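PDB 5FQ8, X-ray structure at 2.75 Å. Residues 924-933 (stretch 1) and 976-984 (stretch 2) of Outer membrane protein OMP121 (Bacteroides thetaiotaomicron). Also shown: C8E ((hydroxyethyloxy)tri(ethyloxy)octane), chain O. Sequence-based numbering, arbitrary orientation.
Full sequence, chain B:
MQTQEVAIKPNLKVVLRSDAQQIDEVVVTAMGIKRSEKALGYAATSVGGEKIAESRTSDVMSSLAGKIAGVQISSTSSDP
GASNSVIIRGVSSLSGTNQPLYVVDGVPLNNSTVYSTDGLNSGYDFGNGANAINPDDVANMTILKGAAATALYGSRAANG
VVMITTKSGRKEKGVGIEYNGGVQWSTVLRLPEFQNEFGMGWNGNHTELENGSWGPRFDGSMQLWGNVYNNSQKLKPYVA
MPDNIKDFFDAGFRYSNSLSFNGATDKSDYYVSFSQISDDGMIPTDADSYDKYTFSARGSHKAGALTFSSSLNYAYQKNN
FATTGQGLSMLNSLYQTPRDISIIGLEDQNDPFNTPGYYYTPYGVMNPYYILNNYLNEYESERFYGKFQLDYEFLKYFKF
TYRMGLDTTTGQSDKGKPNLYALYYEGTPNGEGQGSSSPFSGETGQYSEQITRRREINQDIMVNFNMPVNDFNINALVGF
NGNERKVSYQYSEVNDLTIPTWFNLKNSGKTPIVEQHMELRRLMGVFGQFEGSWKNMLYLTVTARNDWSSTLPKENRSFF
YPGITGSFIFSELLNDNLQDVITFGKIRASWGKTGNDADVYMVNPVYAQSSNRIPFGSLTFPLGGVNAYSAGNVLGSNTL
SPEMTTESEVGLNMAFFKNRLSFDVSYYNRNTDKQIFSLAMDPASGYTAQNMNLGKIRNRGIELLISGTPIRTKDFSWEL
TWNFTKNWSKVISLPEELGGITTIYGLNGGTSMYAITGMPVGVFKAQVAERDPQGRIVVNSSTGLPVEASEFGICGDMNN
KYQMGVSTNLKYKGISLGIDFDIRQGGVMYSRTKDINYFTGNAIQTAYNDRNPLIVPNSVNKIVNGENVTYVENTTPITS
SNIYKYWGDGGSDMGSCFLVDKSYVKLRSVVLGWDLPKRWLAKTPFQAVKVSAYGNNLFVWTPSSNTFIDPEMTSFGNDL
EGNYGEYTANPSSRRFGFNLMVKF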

ATOM      1  N   THR B 924     -30.221  30.121  43.942  1.00 41.11           N
ATOM      2  CA  THR B 924     -29.262  29.453  43.080  1.00 40.21           C
ATOM      3  C   THR B 924     -29.457  29.945  41.660  1.00 40.32           C
ATOM      4  O   THR B 924     -30.490  30.539  41.337  1.00 40.25           O
ATOM      5  CB  THR B 924     -29.451  27.928  43.099  1.00 54.07           C
ATOM      6  OG1 THR B 924     -30.764  27.613  42.629  1.00 47.89           O
ATOM      7  CG2 THR B 924     -29.265  27.373  44.482  1.00 39.82           C
ATOM      8  N   PRO B 925     -28.496  29.685  40.771  1.00 39.21           N
ATOM      9  CA  PRO B 925     -28.682  30.052  39.369  1.00 38.86           C
ATOM     10  C   PRO B 925     -29.488  29.044  38.577  1.00 45.37           C
ATOM     11  O   PRO B 925     -29.772  29.303  37.406  1.00 37.96           O
ATOM     12  CB  PRO B 925     -27.250  30.139  38.861  1.00 38.47           C
ATOM     13  CG  PRO B 925     -26.517  29.190  39.711  1.00 38.21           C
ATOM     14  CD  PRO B 925     -27.122  29.232  41.040  1.00 38.86           C
ATOM     15  N   PHE B 926     -29.911  27.950  39.212  1.00 47.15           N
ATOM     16  CA  PHE B 926     -30.450  26.773  38.544  1.00 37.31           C
ATOM     17  C   PHE B 926     -31.950  26.857  38.326  1.00 37.60           C
ATOM     18  O   PHE B 926     -32.694  27.221  39.227  1.00 64.84           O
ATOM     19  CB  PHE B 926     -30.166  25.534  39.384  1.00 37.02           C
ATOM     20  CG  PHE B 926     -28.730  25.322  39.678  1.00 36.76           C
ATOM     21  CD1 PHE B 926     -27.785  25.464  38.693  1.00 36.27           C
ATOM     22  CD2 PHE B 926     -28.325  24.984  40.946  1.00 37.04           C
ATOM     23  CE1 PHE B 926     -26.463  25.268  38.966  1.00 36.08           C
ATOM     24  CE2 PHE B 926     -27.012  24.783  41.230  1.00 36.85           C
ATOM     25  CZ  PHE B 926     -26.071  24.924  40.241  1.00 36.37           C
ATOM     26  N   GLN B 927     -32.398  26.450  37.152  1.00 37.09           N
ATOM     27  CA  GLN B 927     -33.826  26.369  36.883  1.00 37.31           C
ATOM     28  C   GLN B 927     -34.410  25.001  37.199  1.00 36.98           C
ATOM     29  O   GLN B 927     -35.581  24.899  37.566  1.00 37.38           O
ATOM     30  CB  GLN B 927     -34.084  26.716  35.425  1.00 37.04           C
ATOM     31  CG  GLN B 927     -33.722  28.125  35.116  1.00 57.41           C
ATOM     32  CD  GLN B 927     -34.687  29.092  35.747  1.00 52.46           C
ATOM     33  OE1 GLN B 927     -35.892  28.997  35.539  1.00 51.35           O
ATOM     34  NE2 GLN B 927     -34.169  30.015  36.548  1.00 51.41           N
ATOM     35  N   ALA B 928     -33.626  23.944  37.023  1.00 40.00           N
ATOM     36  CA  ALA B 928     -34.025  22.579  37.326  1.00 35.91           C
ATOM     37  C   ALA B 928     -32.766  21.800  37.636  1.00 35.39           C
ATOM     38  O   ALA B 928     -31.674  22.207  37.256  1.00 35.16           O
ATOM     39  CB  ALA B 928     -34.781  21.930  36.171  1.00 35.46           C
ATOM     40  N   VAL B 929     -32.919  20.712  38.374  1.00 35.37           N
ATOM     41  CA  VAL B 929     -31.824  19.790  38.649  1.00 34.78           C
ATOM     42  C   VAL B 929     -32.413  18.397  38.753  1.00 34.46           C
ATOM     43  O   VAL B 929     -33.314  18.169  39.563  1.00 67.64           O
ATOM     44  CB  VAL B 929     -31.063  20.132  39.941  1.00 35.22           C
ATOM     45  CG1 VAL B 929     -30.127  19.004  40.274  1.00 34.74           C
ATOM     46  CG2 VAL B 929     -30.292  21.395  39.793  1.00 35.48           C
ATOM     47  N   LYS B 930     -31.920  17.462  37.941  1.00 33.73           N
ATOM     48  CA  LYS B 930     -32.356  16.072  38.009  1.00 33.40           C
ATOM     49  C   LYS B 930     -31.134  15.179  38.087  1.00 32.87           C
ATOM     50  O   LYS B 930     -30.374  15.085  37.126  1.00 37.15           O
ATOM     51  CB  LYS B 930     -33.221  15.684  36.813  1.00 33.08           C
ATOM     52  CG  LYS B 930     -33.697  14.240  36.891  1.00 32.80           C
ATOM     53  CD  LYS B 930     -34.448  13.773  35.661  1.00 32.46           C
ATOM     54  CE  LYS B 930     -35.898  14.161  35.697  1.00 39.36           C
ATOM     55  NZ  LYS B 930     -36.742  13.248  34.893  1.00 36.21           N
ATOM     56  N   VAL B 931     -30.930  14.548  39.217  1.00 33.05           N
ATOM     57  CA  VAL B 931     -29.972  13.458  39.309  1.00 32.56           C
ATOM     58  C   VAL B 931     -30.647  12.199  38.788  1.00 32.16           C
ATOM     59  O   VAL B 931     -31.872  12.071  38.839  1.00 32.43           O
ATOM     60  CB  VAL B 931     -29.474  13.296  40.757  1.00 32.97           C
ATOM     61  CG1 VAL B 931     -28.543  12.127  40.880  1.00 32.52           C
ATOM     62  CG2 VAL B 931     -28.746  14.525  41.173  1.00 33.35           C
ATOM     63  N   SER B 932     -29.854  11.280  38.242  1.00 31.55           N
ATOM     64  CA  SER B 932     -30.385  10.092  37.592  1.00 31.14           C
ATOM     65  C   SER B 932     -29.397   8.956  37.741  1.00 30.72           C
ATOM     66  O   SER B 932     -28.221   9.122  37.436  1.00 30.42           O
ATOM     67  CB  SER B 932     -30.648  10.350  36.112  1.00 30.76           C
ATOM     68  OG  SER B 932     -31.472   9.343  35.582  1.00 38.47           O
ATOM     69  N   ALA B 933     -29.871   7.812  38.199  1.00 30.74           N
ATOM     70  CA  ALA B 933     -29.100   6.582  38.170  1.00 30.32           C
ATOM     71  C   ALA B 933     -29.740   5.660  37.155  1.00 29.92           C
ATOM     72  O   ALA B 933     -30.961   5.652  37.004  1.00 30.46           O
ATOM     73  CB  ALA B 933     -29.046   5.912  39.530  1.00 30.68           C
ATOM     74  N   PHE B 976     -24.093   0.524  33.754  1.00 27.06           N
ATOM     75  CA  PHE B 976     -24.778   1.213  34.846  1.00 27.58           C
ATOM     76  C   PHE B 976     -24.044   2.500  35.208  1.00 27.76           C
ATOM     77  O   PHE B 976     -22.827   2.490  35.385  1.00 29.74           O
ATOM     78  CB  PHE B 976     -24.894   0.313  36.079  1.00 28.31           C
ATOM     79  CG  PHE B 976     -23.590  -0.285  36.549  1.00 27.80           C
ATOM     80  CD1 PHE B 976     -23.146  -1.493  36.053  1.00 27.46           C
ATOM     81  CD2 PHE B 976     -22.836   0.338  37.518  1.00 28.11           C
ATOM     82  CE1 PHE B 976     -21.961  -2.049  36.499  1.00 27.42           C
ATOM     83  CE2 PHE B 976     -21.654  -0.210  37.968  1.00 28.77           C
ATOM     84  CZ  PHE B 976     -21.214  -1.407  37.460  1.00 27.73           C
ATOM     85  N   GLY B 977     -24.779   3.594  35.362  1.00 28.08           N
ATOM     86  CA  GLY B 977     -24.119   4.828  35.729  1.00 28.31           C
ATOM     87  C   GLY B 977     -25.012   5.868  36.380  1.00 28.84           C
ATOM     88  O   GLY B 977     -26.105   5.570  36.860  1.00 29.12           O
ATOM     89  N   PHE B 978     -24.505   7.104  36.395  1.00 29.01           N
ATOM     90  CA  PHE B 978     -25.186   8.276  36.924  1.00 29.54           C
ATOM     91  C   PHE B 978     -25.193   9.386  35.886  1.00 29.43           C
ATOM     92  O   PHE B 978     -24.349   9.433  35.003  1.00 29.03           O
ATOM     93  CB  PHE B 978     -24.518   8.792  38.197  1.00 30.01           C
ATOM     94  CG  PHE B 978     -24.664   7.871  39.359  1.00 30.26           C
ATOM     95  CD1 PHE B 978     -25.906   7.641  39.917  1.00 30.61           C
ATOM     96  CD2 PHE B 978     -23.567   7.237  39.891  1.00 30.19           C
ATOM     97  CE1 PHE B 978     -26.055   6.790  40.985  1.00 30.88           C
ATOM     98  CE2 PHE B 978     -23.701   6.383  40.958  1.00 30.45           C
ATOM     99  CZ  PHE B 978     -24.952   6.155  41.509  1.00 30.80           C
ATOM    100  N   ASN B 979     -26.157  10.294  36.009  1.00 29.84           N
ATOM    101  CA  ASN B 979     -26.265  11.446  35.126  1.00 29.85           C
ATOM    102  C   ASN B 979     -26.782  12.632  35.919  1.00 30.51           C
ATOM    103  O   ASN B 979     -27.745  12.502  36.674  1.00 30.90           O
ATOM    104  CB  ASN B 979     -27.203  11.181  33.952  1.00 29.57           C
ATOM    105  CG  ASN B 979     -27.324  12.382  33.021  1.00 29.62           C
ATOM    106  OD1 ASN B 979     -26.327  12.962  32.615  1.00 29.48           O
ATOM    107  ND2 ASN B 979     -28.547  12.751  32.678  1.00 29.85           N
ATOM    108  N   LEU B 980     -26.155  13.785  35.733  1.00 30.67           N
ATOM    109  CA  LEU B 980     -26.577  15.024  36.362  1.00 31.32           C
ATOM    110  C   LEU B 980     -27.097  15.957  35.287  1.00 31.34           C
ATOM    111  O   LEU B 980     -26.435  16.164  34.277  1.00 30.96           O
ATOM    112  CB  LEU B 980     -25.420  15.654  37.122  1.00 31.60           C
ATOM    113  CG  LEU B 980     -25.684  16.986  37.799  1.00 32.31           C
ATOM    114  CD1 LEU B 980     -26.994  16.917  38.500  1.00 32.76           C
ATOM    115  CD2 LEU B 980     -24.587  17.312  38.788  1.00 32.64           C
ATOM    116  N   MET B 981     -28.291  16.492  35.488  1.00 31.79           N
ATOM    117  CA  MET B 981     -28.885  17.446  34.569  1.00 31.92           C
ATOM    118  C   MET B 981     -29.080  18.764  35.294  1.00 32.64           C
ATOM    119  O   MET B 981     -29.463  18.783  36.458  1.00 33.12           O
ATOM    120  CB  MET B 981     -30.196  16.946  34.033  1.00 31.85           C
ATOM    121  CG  MET B 981     -30.761  17.783  32.945  1.00 31.93           C
ATOM    122  SD  MET B 981     -31.979  18.938  33.492  1.00 39.74           S
ATOM    123  CE  MET B 981     -33.172  18.776  32.190  1.00 46.12           C
ATOM    124  N   VAL B 982     -28.770  19.862  34.621  1.00 32.76           N
ATOM    125  CA  VAL B 982     -28.691  21.171  35.255  1.00 33.44           C
ATOM    126  C   VAL B 982     -29.216  22.209  34.284  1.00 33.63           C
ATOM    127  O   VAL B 982     -28.516  22.584  33.347  1.00 33.35           O
ATOM    128  CB  VAL B 982     -27.244  21.507  35.656  1.00 33.44           C
ATOM    129  CG1 VAL B 982     -27.189  22.856  36.273  1.00 34.18           C
ATOM    130  CG2 VAL B 982     -26.676  20.473  36.601  1.00 33.28           C
ATOM    131  N   LYS B 983     -30.437  22.677  34.474  1.00 34.13           N
ATOM    132  CA  LYS B 983     -30.959  23.729  33.615  1.00 42.28           C
ATOM    133  C   LYS B 983     -30.560  25.095  34.155  1.00 35.07           C
ATOM    134  O   LYS B 983     -30.584  25.328  35.364  1.00 35.57           O
ATOM    135  CB  LYS B 983     -32.477  23.636  33.490  1.00 40.22           C
ATOM    136  CG  LYS B 983     -32.968  23.130  32.139  1.00 43.91           C
ATOM    137  CD  LYS B 983     -34.464  23.363  31.951  1.00 50.74           C
ATOM    138  CE  LYS B 983     -34.963  22.920  30.575  1.00 44.95           C
ATOM    139  NZ  LYS B 983     -34.977  21.435  30.420  1.00 55.89           N
ATOM    140  N   PHE B 984     -30.145  25.975  33.253  1.00 35.08           N
ATOM    141  CA  PHE B 984     -29.850  27.356  33.590  1.00 35.75           C
ATOM    142  C   PHE B 984     -30.817  28.236  32.836  1.00 36.14           C
ATOM    143  O   PHE B 984     -30.994  29.404  33.157  1.00 36.84           O
ATOM    144  CB  PHE B 984     -28.428  27.751  33.207  1.00 41.83           C
ATOM    145  CG  PHE B 984     -27.358  27.149  34.059  1.00 35.34           C
ATOM    146  CD1 PHE B 984     -26.960  27.759  35.222  1.00 35.94           C
ATOM    147  CD2 PHE B 984     -26.709  26.010  33.656  1.00 34.58           C
ATOM    148  CE1 PHE B 984     -25.961  27.226  35.985  1.00 35.80           C
ATOM    149  CE2 PHE B 984     -25.709  25.472  34.410  1.00 34.43           C
ATOM    150  CZ  PHE B 984     -25.326  26.079  35.575  1.00 35.04           C
ATOM    151  OXT PHE B 984     -31.410  27.782  31.859  1.00 35.77           O
TER
HETATM  152  C1  C8E O1989     -30.062   1.807  38.927  1.00 19.42           C
HETATM  153  C2  C8E O1989     -29.666   0.388  38.541  1.00 23.13           C
HETATM  154  C3  C8E O1989     -28.289   0.015  39.082  1.00 27.79           C
HETATM  155  C4  C8E O1989     -27.904  -1.398  38.656  1.00 27.61           C
HETATM  156  C5  C8E O1989     -26.711  -1.968  39.416  1.00 27.55           C
HETATM  157  C6  C8E O1989     -25.681  -2.552  38.450  1.00 26.71           C
HETATM  158  C7  C8E O1989     -24.436  -3.071  39.160  1.00 27.56           C
HETATM  159  C8  C8E O1989     -24.330  -4.581  39.008  1.00 29.05           C
HETATM  160  O9  C8E O1989     -23.086  -5.037  39.483  1.00 25.92           O

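The two stretches pair as neighbouring antiparallel strands, their axes 4.6 Å apart at closest approach and their directions 173° apart. The backbone sets the register. Lys930 and Met981 form a closed pair, with Lys930 N to Met981 O at 3.2 Å and Met981 N to Lys930 O at 3.0 Å. Two residues on, Asn979 N gives Ser932 O a 2.8 Å bond, while the return bond from Ser932 N to Asn979 O, 2.9 Å long, is weak, its N-H...O angle only 122°. Near the chain terminus Lys983 N reaches Ala928 O at 3.1 Å, and Lys983 O accepts a hydrogen bond from Gln927 N, at 2.8 Å. Between these rungs, CA-H groups lean on the same carbonyls, as where Val929 CA lies 3.4 Å from Met981 O.

Alternation sorts the side chains onto two faces. One carries Val929, Val931 and Ala933 opposite Val982, Leu980 and Phe978, an entirely apolar set. All three valines hold chi1 at t, a setting common for valine in extended backbone. Leu980, with chi1 t and chi2 p, brings CD1 between two valines of the other strand, 4.0 Å from Val931 CG2 and 4.2 Å from Val929 CG1, so one methyl serves both. Phe978 takes chi1 m, which directs the ring toward the other strand, where CE1 of Phe978 lies 3.4 Å from CB of Ala933.

The other face mixes chemistry: Ala928, Lys930 and Ser932 against Lys983, Met981 and Asn979. Here the pairs meet near their roots, with Lys930 CB 4.3 Å from Met981 CB. Likewise, Ala928 CB lies 3.9 Å from Lys983 CB. Lys930 starts t, t and its end leads away from the partner stretch, as do those of Met981 and Lys983; the tip of Lys983 comes alongside that of Met981, with Lys983 NZ 3.7 Å from Met981 CE. Lys930 NZ and Lys983 NZ are 9.5 Å apart. Lys983 has an off-well chi1 of -107°, and Met981 is off-well at chi2 and chi3; no contact here accounts for these angles, and at 2.75 Å they are weak grounds for a rule.

The end of the ladder is closed by aromatics. Phe984 points its CA-to-CB bond away from the other stretch, yet chi1 m swings the ring back, and the edge of Phe926, itself chi1 m, meets its face with planes at 61° and CE1 to CE1 at 3.6 Å. Phe926 CD1 also touches Val982 CG1 at 3.6 Å, joining this cluster to the apolar face. At the far end, Phe976 has no contact with the first stretch; C8E lies over one face of its ring, Phe976 CG to C8E C6 3.6 Å.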